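Local coordinates for protein SeviL (Septifer virgatus, PDB 6LF2) that binds the saccharides of the glycolipids GM1b and asialo-GM1 as an R-type lectin with a beta-trefoil fold, at residues S50-Y55 and T81-L86; V89-G94 and S123-L128. One frame throughout, in Å; residues are numbered along the deposited sequence. Where two conformers were deposited one is given.

Interaction 1 of 2, residues S50-Y55 and T81-L86; sequences SDTPGY and TTLWSL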
ATOM      1  N   SER B  50     -11.597   0.197  18.847  1.00 12.19           N
ATOM      2  CA  SER B  50     -11.949   1.002  20.012  1.00 13.62           C
ATOM      3  C   SER B  50     -12.913   0.254  20.934  1.00 16.42           C
ATOM      4  O   SER B  50     -13.466  -0.800  20.602  1.00 14.77           O
ATOM      5  CB  SER B  50     -12.584   2.319  19.591  1.00 14.19           C
ATOM      6  OG  SER B  50     -13.968   2.146  19.303  1.00 14.90           O
ATOM      7  N   ASP B  51     -13.135   0.838  22.108  1.00 14.65           N
ATOM      8  CA  ASP B  51     -14.100   0.263  23.038  1.00 16.16           C
ATOM      9  C   ASP B  51     -15.543   0.551  22.640  1.00 13.56           C
ATOM     10  O   ASP B  51     -16.464   0.084  23.320  1.00 15.06           O
ATOM     11  CB  ASP B  51     -13.823   0.755  24.464  1.00 15.96           C
ATOM     12  CG  ASP B  51     -13.851   2.271  24.600  1.00 19.39           C
ATOM     13  OD1 ASP B  51     -14.232   2.982  23.649  1.00 19.81           O
ATOM     14  OD2 ASP B  51     -13.478   2.752  25.694  1.00 18.12           O
ATOM     15  N   THR B  52     -15.762   1.282  21.551  1.00 14.46           N
ATOM     16  CA  THR B  52     -17.102   1.588  21.068  1.00 15.74           C
ATOM     17  C   THR B  52     -17.398   0.727  19.853  1.00 18.61           C
ATOM     18  O   THR B  52     -16.642   0.791  18.869  1.00 15.94           O
ATOM     19  CB  THR B  52     -17.210   3.065  20.711  1.00 18.69           C
ATOM     20  OG1 THR B  52     -16.901   3.851  21.871  1.00 19.82           O
ATOM     21  CG2 THR B  52     -18.613   3.409  20.209  1.00 16.37           C
ATOM     22  N   PRO B  53     -18.457  -0.083  19.874  1.00 17.81           N
ATOM     23  CA  PRO B  53     -18.701  -1.029  18.776  1.00 17.93           C
ATOM     24  C   PRO B  53     -18.731  -0.355  17.411  1.00 16.72           C
ATOM     25  O   PRO B  53     -19.333   0.708  17.228  1.00 20.90           O
ATOM     26  CB  PRO B  53     -20.060  -1.635  19.137  1.00 16.74           C
ATOM     27  CG  PRO B  53     -20.133  -1.524  20.629  1.00 18.44           C
ATOM     28  CD  PRO B  53     -19.425  -0.243  20.975  1.00 15.39           C
ATOM     29  N   GLY B  54     -18.055  -0.976  16.447  1.00 17.42           N
ATOM     30  CA  GLY B  54     -18.019  -0.483  15.089  1.00 15.52           C
ATOM     31  C   GLY B  54     -17.058   0.656  14.821  1.00 19.71           C
ATOM     32  O   GLY B  54     -17.000   1.134  13.679  1.00 22.85           O
ATOM     33  N   TYR B  55     -16.302   1.113  15.816  1.00 15.14           N
ATOM     34  CA  TYR B  55     -15.405   2.244  15.637  1.00 14.36           C
ATOM     35  C   TYR B  55     -13.973   1.856  15.971  1.00 13.66           C
ATOM     36  O   TYR B  55     -13.716   1.003  16.831  1.00 14.17           O
ATOM     37  CB  TYR B  55     -15.821   3.450  16.499  1.00 13.51           C
ATOM     38  CG  TYR B  55     -17.112   4.062  16.024  1.00 17.34           C
ATOM     39  CD1 TYR B  55     -17.120   4.989  14.990  1.00 15.25           C
ATOM     40  CD2 TYR B  55     -18.323   3.683  16.578  1.00 18.19           C
ATOM     41  CE1 TYR B  55     -18.301   5.530  14.523  1.00 19.67           C
ATOM     42  CE2 TYR B  55     -19.514   4.225  16.121  1.00 16.35           C
ATOM     43  CZ  TYR B  55     -19.490   5.153  15.094  1.00 20.82           C
ATOM     44  OH  TYR B  55     -20.665   5.703  14.630  1.00 24.10           O
ATOM     45  N   THR B  81     -13.668  12.125  19.536  1.00 12.79           N
ATOM     46  CA  THR B  81     -13.283  12.640  18.229  1.00 12.39           C
ATOM     47  C   THR B  81     -12.119  11.891  17.592  1.00 14.51           C
ATOM     48  O   THR B  81     -11.692  12.262  16.489  1.00 11.90           O
ATOM     49  CB  THR B  81     -12.906  14.111  18.346  1.00 11.40           C
ATOM     50  OG1 THR B  81     -12.044  14.274  19.478  1.00 16.74           O
ATOM     51  CG2 THR B  81     -14.156  14.970  18.520  1.00 11.98           C
ATOM     52  N   THR B  82     -11.586  10.871  18.261  1.00 13.96           N
ATOM     53  CA  THR B  82     -10.591   9.992  17.662  1.00 13.26           C
ATOM     54  C   THR B  82     -11.214   8.701  17.142  1.00 15.21           C
ATOM     55  O   THR B  82     -10.488   7.798  16.705  1.00 13.39           O
ATOM     56  CB  THR B  82      -9.477   9.663  18.667  1.00 11.02           C
ATOM     57  OG1 THR B  82      -9.998   8.891  19.757  1.00 14.15           O
ATOM     58  CG2 THR B  82      -8.810  10.922  19.185  1.00 12.76           C
ATOM     59  N   LEU B  83     -12.540   8.593  17.161  1.00 12.02           N
ATOM     60  CA  LEU B  83     -13.223   7.412  16.650  1.00 11.52           C
ATOM     61  C   LEU B  83     -13.536   7.589  15.171  1.00 13.53           C
ATOM     62  O   LEU B  83     -14.045   8.634  14.757  1.00 11.83           O
ATOM     63  CB  LEU B  83     -14.515   7.132  17.420  1.00 12.86           C
ATOM     64  CG  LEU B  83     -14.358   6.849  18.910  1.00 14.64           C
ATOM     65  CD1 LEU B  83     -15.729   6.690  19.550  1.00 12.55           C
ATOM     66  CD2 LEU B  83     -13.540   5.604  19.123  1.00 14.85           C
ATOM     67  N   TRP B  84     -13.233   6.550  14.386  1.00 12.57           N
ATOM     68  CA  TRP B  84     -13.474   6.521  12.949  1.00 10.74           C
ATOM     69  C   TRP B  84     -14.155   5.210  12.620  1.00 10.03           C
ATOM     70  O   TRP B  84     -13.820   4.175  13.198  1.00 11.70           O
ATOM     71  CB  TRP B  84     -12.161   6.623  12.150  1.00 12.61           C
ATOM     72  CG  TRP B  84     -11.326   7.794  12.488  1.00 12.28           C
ATOM     73  CD1 TRP B  84     -10.461   7.909  13.540  1.00 13.76           C
ATOM     74  CD2 TRP B  84     -11.272   9.035  11.789  1.00  9.02           C
ATOM     75  NE1 TRP B  84      -9.878   9.145  13.534  1.00 11.17           N
ATOM     76  CE2 TRP B  84     -10.353   9.859  12.469  1.00 13.71           C
ATOM     77  CE3 TRP B  84     -11.915   9.536  10.650  1.00 11.37           C
ATOM     78  CZ2 TRP B  84     -10.058  11.151  12.049  1.00 10.79           C
ATOM     79  CZ3 TRP B  84     -11.614  10.811  10.233  1.00 10.30           C
ATOM     80  CH2 TRP B  84     -10.694  11.607  10.931  1.00 14.29           C
ATOM     81  N   SER B  85     -15.107   5.246  11.694  1.00 12.78           N
ATOM     82  CA  SER B  85     -15.661   4.019  11.153  1.00 12.30           C
ATOM     83  C   SER B  85     -15.150   3.812   9.734  1.00  9.66           C
ATOM     84  O   SER B  85     -14.771   4.763   9.043  1.00 12.10           O
ATOM     85  CB  SER B  85     -17.195   4.032  11.164  1.00 16.05           C
ATOM     86  OG  SER B  85     -17.699   5.155  10.468  1.00 15.99           O
ATOM     87  N   LEU B  86     -15.105   2.547   9.334  1.00 16.91           N
ATOM     88  CA  LEU B  86     -14.715   2.187   7.979  0.56 14.01           C
ATOM     89  C   LEU B  86     -15.973   2.033   7.132  1.00 14.00           C
ATOM     90  O   LEU B  86     -16.845   1.213   7.436  1.00 20.28           O
ATOM     91  CB  LEU B  86     -13.879   0.908   7.976  0.56 14.59           C
ATOM     92  CG  LEU B  86     -12.369   1.088   8.177  0.56 13.93           C
ATOM     93  CD1 LEU B  86     -12.030   1.738   9.516  0.56 13.65           C
ATOM     94  CD2 LEU B  86     -11.674  -0.256   8.054  0.56 12.78           C
TER
HETATM   95  O   HOH W   1     -16.543   0.626  11.133  1.00 22.39           O
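Tyr-55 meets Ser-85 where the backbones come nearest, their CA atoms 4.8 Å apart, and Tyr-55 CA offers a CA-H...O contact to Trp-84 O (3.5 Å). Tyr-55 closes the type II turn from Thr-52, between strands 45-50 and 56-60. Its CG stands anti to the carbonyl carbon (chi1 -69°); the ring has the Trp-84 carbonyl carbon at its edge and stands obliquely to Leu-83 CB and Ser-85 CB. CE1 touches Ser-85 CB at 3.8 Å, and Tyr-55 CB rests on Leu-83 CB at 4.0 Å. Leu-83 divides its methyls between Ser-50 and Thr-52: CD2 presses tightly on Ser-50 CB (3.5 Å), while CD1 meets Thr-52 OG1, the two side chains crossing at about a right angle. Ser-50 OG makes an ST turn with Thr-52 N and donates to Tyr-55 O at 2.7 Å from above the carbonyl plane, 68° out of it; that oxygen also takes Ser-50 N. Trp-84 leaves its backbone pointing away from the loop, its NE1 bonded to Leu-65 O. The direct contact is thus mainly apolar; Ser-50 OG is satisfied within its own segment, a water bridges Gly-54 O and Leu-86 N, and Trp-84 is backbone-bonded to Tyr-56 just beyond.

Interaction 2 of 2, residues V89-G94 and S123-L128; sequences VPEDKG and SEKWIL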
ATOM      1  N   VAL B  89     -16.213   1.243   0.099  1.00 12.84           N
ATOM      2  CA  VAL B  89     -16.504   1.898  -1.171  1.00 10.22           C
ATOM      3  C   VAL B  89     -17.061   0.831  -2.109  1.00 11.53           C
ATOM      4  O   VAL B  89     -16.296  -0.037  -2.554  1.00 13.76           O
ATOM      5  CB  VAL B  89     -15.243   2.548  -1.756  1.00 12.47           C
ATOM      6  CG1 VAL B  89     -15.508   3.128  -3.124  1.00 10.41           C
ATOM      7  CG2 VAL B  89     -14.706   3.613  -0.809  1.00 11.30           C
ATOM      8  N   PRO B  90     -18.357   0.853  -2.430  1.00 12.70           N
ATOM      9  CA  PRO B  90     -18.933  -0.259  -3.209  1.00 12.88           C
ATOM     10  C   PRO B  90     -18.245  -0.484  -4.542  1.00 14.01           C
ATOM     11  O   PRO B  90     -18.015  -1.634  -4.944  1.00 15.67           O
ATOM     12  CB  PRO B  90     -20.395   0.174  -3.411  1.00 19.29           C
ATOM     13  CG  PRO B  90     -20.648   1.232  -2.417  1.00 15.50           C
ATOM     14  CD  PRO B  90     -19.344   1.892  -2.096  1.00 13.71           C
ATOM     15  N   GLU B  91     -17.901   0.594  -5.238  1.00 11.41           N
ATOM     16  CA  GLU B  91     -17.352   0.498  -6.582  1.00 10.54           C
ATOM     17  C   GLU B  91     -15.865   0.168  -6.611  1.00 11.72           C
ATOM     18  O   GLU B  91     -15.346  -0.145  -7.690  1.00 14.99           O
ATOM     19  CB  GLU B  91     -17.614   1.809  -7.341  1.00  9.51           C
ATOM     20  CG  GLU B  91     -16.852   3.041  -6.833  1.00 11.71           C
ATOM     21  CD  GLU B  91     -17.571   3.827  -5.749  1.00 11.44           C
ATOM     22  OE1 GLU B  91     -18.465   3.270  -5.068  1.00 12.01           O
ATOM     23  OE2 GLU B  91     -17.232   5.024  -5.564  1.00 12.00           O
ATOM     24  N   ASP B  92     -15.172   0.205  -5.471  1.00  9.63           N
ATOM     25  CA  ASP B  92     -13.721  -0.031  -5.413  1.00 11.65           C
ATOM     26  C   ASP B  92     -13.434  -1.021  -4.290  1.00 12.03           C
ATOM     27  O   ASP B  92     -13.112  -0.617  -3.168  1.00 11.73           O
ATOM     28  CB  ASP B  92     -12.949   1.272  -5.196  1.00 10.61           C
ATOM     29  CG  ASP B  92     -13.122   2.251  -6.335  1.00 14.77           C
ATOM     30  OD1 ASP B  92     -13.084   1.830  -7.516  1.00 15.68           O
ATOM     31  OD2 ASP B  92     -13.303   3.447  -6.038  1.00 13.11           O
ATOM     32  N   LYS B  93     -13.519  -2.311  -4.609  1.00 12.84           N
ATOM     33  CA  LYS B  93     -13.257  -3.341  -3.618  1.00 12.09           C
ATOM     34  C   LYS B  93     -11.871  -3.151  -3.010  1.00 10.84           C
ATOM     35  O   LYS B  93     -10.896  -2.868  -3.714  1.00 12.85           O
ATOM     36  CB  LYS B  93     -13.382  -4.721  -4.256  1.00 19.38           C
ATOM     37  CG  LYS B  93     -14.814  -5.092  -4.603  1.00 24.56           C
ATOM     38  CD  LYS B  93     -15.642  -5.272  -3.332  1.00 36.28           C
ATOM     39  CE  LYS B  93     -17.084  -5.684  -3.627  1.00 44.02           C
ATOM     40  NZ  LYS B  93     -17.947  -4.524  -3.995  1.00 37.14           N
ATOM     41  N   GLY B  94     -11.800  -3.280  -1.688  1.00 10.85           N
ATOM     42  CA  GLY B  94     -10.561  -3.108  -0.965  1.00 11.43           C
ATOM     43  C   GLY B  94     -10.349  -1.725  -0.395  1.00  9.74           C
ATOM     44  O   GLY B  94      -9.450  -1.548   0.439  1.00 12.51           O
ATOM     45  N   SER B 123     -11.079  11.644  -3.482  1.00 15.09           N
ATOM     46  CA  SER B 123      -9.839  11.594  -2.715  1.00 13.23           C
ATOM     47  C   SER B 123     -10.043  11.152  -1.260  1.00  8.61           C
ATOM     48  O   SER B 123      -9.118  11.281  -0.448  1.00 12.97           O
ATOM     49  CB  SER B 123      -9.161  12.958  -2.756  1.00 16.91           C
ATOM     50  OG  SER B 123     -10.128  13.965  -2.548  1.00 17.09           O
ATOM     51  N   GLU B 124     -11.214  10.624  -0.918  1.00  8.63           N
ATOM     52  CA  GLU B 124     -11.485  10.073   0.401  1.00  8.88           C
ATOM     53  C   GLU B 124     -11.335   8.564   0.461  1.00  7.81           C
ATOM     54  O   GLU B 124     -11.694   7.958   1.483  1.00 11.01           O
ATOM     55  CB  GLU B 124     -12.905  10.444   0.846  1.00 10.64           C
ATOM     56  CG  GLU B 124     -13.102  11.935   1.004  1.00 13.55           C
ATOM     57  CD  GLU B 124     -14.556  12.334   1.032  1.00 16.59           C
ATOM     58  OE1 GLU B 124     -15.419  11.492   0.699  1.00 14.39           O
ATOM     59  OE2 GLU B 124     -14.830  13.499   1.401  1.00 17.23           O
ATOM     60  N   LYS B 125     -10.861   7.925  -0.619  1.00  8.50           N
ATOM     61  CA  LYS B 125     -10.804   6.468  -0.690  1.00  8.76           C
ATOM     62  C   LYS B 125      -9.413   6.002  -0.282  1.00  6.92           C
ATOM     63  O   LYS B 125      -8.420   6.413  -0.889  1.00 10.28           O
ATOM     64  CB  LYS B 125     -11.151   5.986  -2.097  1.00  8.42           C
ATOM     65  CG  LYS B 125     -12.547   6.389  -2.548  1.00 10.85           C
ATOM     66  CD  LYS B 125     -12.810   6.002  -3.988  1.00 10.23           C
ATOM     67  CE  LYS B 125     -14.223   6.382  -4.386  1.00  9.16           C
ATOM     68  NZ  LYS B 125     -14.545   5.937  -5.784  1.00 12.15           N
ATOM     69  N   TRP B 126      -9.350   5.179   0.764  1.00  8.42           N
ATOM     70  CA  TRP B 126      -8.093   4.703   1.329  1.00  7.66           C
ATOM     71  C   TRP B 126      -8.032   3.185   1.332  1.00  7.83           C
ATOM     72  O   TRP B 126      -9.043   2.497   1.516  1.00  9.83           O
ATOM     73  CB  TRP B 126      -7.895   5.181   2.773  1.00  9.62           C
ATOM     74  CG  TRP B 126      -8.013   6.658   2.959  1.00  9.81           C
ATOM     75  CD1 TRP B 126      -9.162   7.358   3.218  1.00 10.94           C
ATOM     76  CD2 TRP B 126      -6.953   7.623   2.935  1.00  8.26           C
ATOM     77  NE1 TRP B 126      -8.884   8.691   3.333  1.00 11.26           N
ATOM     78  CE2 TRP B 126      -7.537   8.887   3.169  1.00  8.90           C
ATOM     79  CE3 TRP B 126      -5.564   7.543   2.738  1.00  8.38           C
ATOM     80  CZ2 TRP B 126      -6.786  10.062   3.205  1.00 11.28           C
ATOM     81  CZ3 TRP B 126      -4.820   8.706   2.770  1.00  9.91           C
ATOM     82  CH2 TRP B 126      -5.432   9.954   3.011  1.00 11.17           C
ATOM     83  N   ILE B 127      -6.820   2.667   1.167  1.00  6.98           N
ATOM     84  CA  ILE B 127      -6.540   1.260   1.382  1.00  7.64           C
ATOM     85  C   ILE B 127      -5.567   1.176   2.554  1.00  8.92           C
ATOM     86  O   ILE B 127      -4.540   1.865   2.574  1.00  7.99           O
ATOM     87  CB  ILE B 127      -6.003   0.595   0.100  1.00  8.21           C
ATOM     88  CG1 ILE B 127      -5.755  -0.903   0.326  1.00  8.79           C
ATOM     89  CG2 ILE B 127      -4.769   1.326  -0.418  1.00  8.38           C
ATOM     90  CD1 ILE B 127      -5.693  -1.702  -0.975  1.00 12.02           C
ATOM     91  N   LEU B 128      -5.938   0.396   3.562  1.00 10.41           N
ATOM     92  CA  LEU B 128      -5.160   0.244   4.784  1.00  9.28           C
ATOM     93  C   LEU B 128      -4.564  -1.153   4.730  1.00  9.32           C
ATOM     94  O   LEU B 128      -5.274  -2.139   4.927  1.00 13.96           O
ATOM     95  CB  LEU B 128      -6.034   0.421   6.024  1.00 13.71           C
ATOM     96  CG  LEU B 128      -6.716   1.778   6.216  1.00 13.69           C
ATOM     97  CD1 LEU B 128      -8.045   1.824   5.484  1.00 13.53           C
ATOM     98  CD2 LEU B 128      -6.922   2.015   7.705  1.00 15.88           C
TER
HETATM   99  O   HOH W   2      -8.342  -1.256   3.013  1.00 14.70           O
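Lys-125 NZ is gripped by three carboxylates: Glu-91 OE2 and Asp-92 OD2 across the contact, each at 2.8 Å from NZ, and Glu-122 OE2 from just before its own segment. The two acids of the 89-94 loop present different aspects of their oxygens. Glu-91 OE2 is met on its anti side, 30° out of the carboxylate plane, whereas Asp-92 OD2 receives the ammonium nearly along its C-O axis. The lysine chain is extended beyond CG, chi2 to chi4 all being near 180°, and so NZ reaches the loop from Lys-125, beside Trp-126 of strand 126-130; all three loop side chains that touch it cross it at about a right angle. Val-89 supplies the apolar part: CG1 lies 3.7 Å from Lys-125 CE and CG2 3.9 Å from Lys-125 CG. The acids are brought together by a type I turn from Val-89 to Asp-92, closed by Asp-92 N to Val-89 O at 3.1 Å. Farther along, at the backbone angles of Gly-94 (phi 95°) a CB would be jammed against the carbonyl oxygen of Lys-93, which calls for glycine; Gly-94 O lies 3.8 Å from Ile-127 CG1. A water donates to the same Gly-94 O (2.8 Å) and accepts from Leu-128 N (3.0 Å). Trp-126 leaves its backbone pointing away from the loop, its NE1 bonded to Leu-107 O, while Ile-127 also packs on Tyr-13 of the second subunit. Three acids around one ammonium should keep Lys-125 protonated, and its charge probably offsets the repulsion among them. The loop is therefore joined to the strand by a salt-bridge network at one end and a water bridge at the other, with Val-89 packed on the lysine methylenes between CG and CE.

Interaction 1 closes before interaction 2 opens, their centres 18 Å apart; strand 84-88, paired with 96-100 in a two-stranded antiparallel sheet, leads from one to the other, while 126-130 is an outermost strand of the six-stranded sheet, beside 6-16. Both follow one plan, as expected of the internally repeated beta-trefoil: a loop lies against a later strand and the residues leading into it, the tryptophan side chain sets off away from the loop, and a water links a loop glycine carbonyl to an amide two residues beyond. Before the tryptophan stands leucine in interaction 1 but lysine, met by two loop acids, in interaction 2, making the second partly ionic. Both segments of interaction 2 border the second subunit.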